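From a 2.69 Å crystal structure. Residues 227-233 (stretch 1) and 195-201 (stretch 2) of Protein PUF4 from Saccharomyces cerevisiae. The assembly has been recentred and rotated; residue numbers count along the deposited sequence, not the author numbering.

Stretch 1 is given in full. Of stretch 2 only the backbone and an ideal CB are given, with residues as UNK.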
# COMPACT_ATOMS: atom_id res chain seq x y z
N LYS A 227 10.81 -13.26 -14.56
CA LYS A 227 9.63 -13.90 -15.14
C LYS A 227 8.64 -12.88 -15.74
O LYS A 227 8.03 -13.14 -16.78
CB LYS A 227 8.95 -14.80 -14.11
CG LYS A 227 9.79 -16.02 -13.72
CD LYS A 227 9.07 -16.90 -12.69
CE LYS A 227 9.89 -18.11 -12.27
NZ LYS A 227 9.21 -18.97 -11.28
N ILE A 228 8.53 -11.72 -15.10
CA ILE A 228 7.71 -10.63 -15.62
C ILE A 228 8.29 -10.11 -16.92
O ILE A 228 7.60 -10.01 -17.93
CB ILE A 228 7.64 -9.45 -14.64
CG1 ILE A 228 6.88 -9.84 -13.37
CG2 ILE A 228 6.99 -8.25 -15.30
CD1 ILE A 228 7.02 -8.81 -12.28
N VAL A 229 9.58 -9.76 -16.89
CA VAL A 229 10.23 -9.25 -18.08
C VAL A 229 10.03 -10.21 -19.25
O VAL A 229 9.68 -9.79 -20.35
CB VAL A 229 11.73 -9.02 -17.85
CG1 VAL A 229 12.40 -8.60 -19.15
CG2 VAL A 229 11.92 -7.95 -16.79
N HIS A 230 10.24 -11.50 -18.99
CA HIS A 230 10.04 -12.51 -20.02
C HIS A 230 8.64 -12.47 -20.66
O HIS A 230 8.50 -12.75 -21.84
CB HIS A 230 10.31 -13.91 -19.46
CG HIS A 230 10.03 -15.00 -20.44
ND1 HIS A 230 10.87 -15.30 -21.49
CD2 HIS A 230 8.98 -15.86 -20.55
CE1 HIS A 230 10.36 -16.29 -22.20
NE2 HIS A 230 9.21 -16.65 -21.65
N LEU A 231 7.62 -12.13 -19.88
CA LEU A 231 6.25 -12.12 -20.39
C LEU A 231 5.88 -10.83 -21.11
O LEU A 231 5.11 -10.85 -22.07
CB LEU A 231 5.24 -12.40 -19.27
CG LEU A 231 5.16 -13.84 -18.78
CD1 LEU A 231 4.46 -13.95 -17.42
CD2 LEU A 231 4.45 -14.69 -19.81
N LEU A 232 6.44 -9.70 -20.67
CA LEU A 232 6.05 -8.40 -21.22
C LEU A 232 6.98 -7.86 -22.30
O LEU A 232 6.57 -7.02 -23.10
CB LEU A 232 5.94 -7.36 -20.11
CG LEU A 232 5.16 -7.70 -18.84
CD1 LEU A 232 5.20 -6.49 -17.93
CD2 LEU A 232 3.74 -8.09 -19.16
N LYS A 233 8.22 -8.32 -22.32
CA LYS A 233 9.19 -7.83 -23.30
C LYS A 233 8.66 -7.91 -24.74
O LYS A 233 8.81 -6.96 -25.50
CB LYS A 233 10.54 -8.54 -23.17
CG LYS A 233 11.64 -7.93 -24.03
CD LYS A 233 13.03 -8.25 -23.49
CE LYS A 233 13.36 -9.74 -23.57
NZ LYS A 233 13.84 -10.15 -24.92
N UNK A 195 -1.39 -13.46 -13.91
CA UNK A 195 -2.32 -12.40 -14.28
C UNK A 195 -1.59 -11.15 -14.77
O UNK A 195 -2.20 -10.08 -14.89
CB UNK A 195 -3.22 -12.05 -13.09
N UNK A 196 -0.30 -11.28 -15.05
CA UNK A 196 0.52 -10.12 -15.38
C UNK A 196 0.00 -9.32 -16.58
O UNK A 196 0.15 -8.10 -16.63
CB UNK A 196 1.95 -10.58 -15.66
N UNK A 197 -0.60 -10.00 -17.55
CA UNK A 197 -1.16 -9.30 -18.71
C UNK A 197 -2.22 -8.27 -18.27
O UNK A 197 -2.09 -7.07 -18.55
CB UNK A 197 -1.77 -10.30 -19.69
N UNK A 198 -3.24 -8.75 -17.58
CA UNK A 198 -4.33 -7.91 -17.09
C UNK A 198 -3.85 -6.78 -16.18
O UNK A 198 -4.24 -5.62 -16.35
CB UNK A 198 -5.35 -8.77 -16.34
N UNK A 199 -3.01 -7.12 -15.21
CA UNK A 199 -2.54 -6.17 -14.21
C UNK A 199 -1.75 -5.01 -14.81
O UNK A 199 -1.83 -3.89 -14.36
CB UNK A 199 -1.68 -6.90 -13.18
N UNK A 200 -0.97 -5.31 -15.84
CA UNK A 200 -0.07 -4.34 -16.43
C UNK A 200 -0.84 -3.17 -17.04
O UNK A 200 -0.43 -2.02 -16.95
CB UNK A 200 0.81 -5.01 -17.49
N UNK A 201 -1.99 -3.48 -17.64
CA UNK A 201 -2.83 -2.49 -18.30
C UNK A 201 -3.79 -1.82 -17.33
O UNK A 201 -4.51 -0.90 -17.70
CB UNK A 201 -3.62 -3.14 -19.44

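The two helices cross at 81°, with axes 11.0 Å apart at closest approach. Stretch 1 offers an apolar surface made by Ile228, Leu231 and Leu232, with no charged group among these side chains.

Position 195 comes right before the helix, at the N-cap. No atom of stretch 1 lies within 5.5 Å of its ideal CB. Stretch 1 therefore sets little limit here, and many residues would suit. The deposited residue is Leu195. Its O accepts the backbone hydrogen bond from N of position 199, 3.1 Å away.

Position 196 points its CB toward stretch 1. The ideal CB is 4.6 Å from Leu231 CD1, 4.7 Å from Leu232 CD2 and 5.5 Å from Ile228 CG1. Three aliphatic side chains so near favour a compact apolar residue, such as Ala, Val or Ile. The deposited residue is Val196, with chi1 of 84° (p). Its CG1 lies 3.7 Å from Leu231 CD1 and 3.9 Å from Leu232 CD2. Its CG2 lies 4.2 Å from Ile228 CG2. Both methyls touch Leu232; CG1 also meets Leu231, and CG2 meets Ile228. This residue has the largest covered area in stretch 2.

Position 197 sends its CB sideways, and the ideal CB has nothing of stretch 1 within 5.5 Å. Polar or small residues could fit, as could a longer side chain that bends back. The deposited residue is Asp197. Its end comes nearer than its CB direction suggests, with OD1 4.4 Å from Leu232 CD2. This is a loose contact with a methyl, which offers the carboxylate no hydrogen bond.

Position 198 is out of reach of stretch 1, so helix-compatible residues of many kinds would do. It is Lys198.

Position 199 is also out of reach. Stretch 1 does not select between polar and apolar side chains here. It is Leu199.

Position 200 again points toward stretch 1, its ideal CB 4.6 Å from Leu232 CD2. A small or medium side chain would suit, such as Ala, Val, Ser or Thr; a hydroxyl could also turn back to the helix backbone. The deposited residue is Thr200, with chi1 of -61° (m). Its OG1 donates to Val196 O at 2.5 Å, so its polar group is satisfied within its own helix. The same OG1 lies 3.8 Å from Leu232 CD2, packing without a hydrogen bond across.

Position 201 has no stretch 1 neighbour near its CB, leaving the choice wide. It is Leu201.

Stretch 2 (195-201) LVDKLTL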
# COMPACT_ATOMS: atom_id res chain seq x y z
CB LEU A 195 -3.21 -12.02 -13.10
CG LEU A 195 -4.13 -13.11 -12.53
CD1 LEU A 195 -4.64 -12.75 -11.13
CD2 LEU A 195 -5.27 -13.38 -13.50
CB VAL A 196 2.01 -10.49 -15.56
CG1 VAL A 196 2.28 -10.99 -16.98
CG2 VAL A 196 2.88 -9.29 -15.24
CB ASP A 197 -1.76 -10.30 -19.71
CG ASP A 197 -0.70 -11.04 -20.53
OD1 ASP A 197 0.51 -10.90 -20.24
OD2 ASP A 197 -1.08 -11.77 -21.47
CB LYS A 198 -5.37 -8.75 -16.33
CG LYS A 198 -6.18 -9.69 -17.21
CD LYS A 198 -7.63 -9.81 -16.72
CE LYS A 198 -8.50 -10.48 -17.78
NZ LYS A 198 -9.95 -10.15 -17.61
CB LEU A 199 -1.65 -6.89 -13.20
CG LEU A 199 -2.26 -8.04 -12.41
CD1 LEU A 199 -1.19 -8.64 -11.54
CD2 LEU A 199 -3.41 -7.53 -11.58
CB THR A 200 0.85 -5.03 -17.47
OG1 THR A 200 1.63 -6.05 -16.82
CG2 THR A 200 1.79 -4.03 -18.16
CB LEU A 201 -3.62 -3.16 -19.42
CG LEU A 201 -2.79 -3.78 -20.55
CD1 LEU A 201 -3.69 -4.13 -21.74
CD2 LEU A 201 -1.67 -2.82 -20.97
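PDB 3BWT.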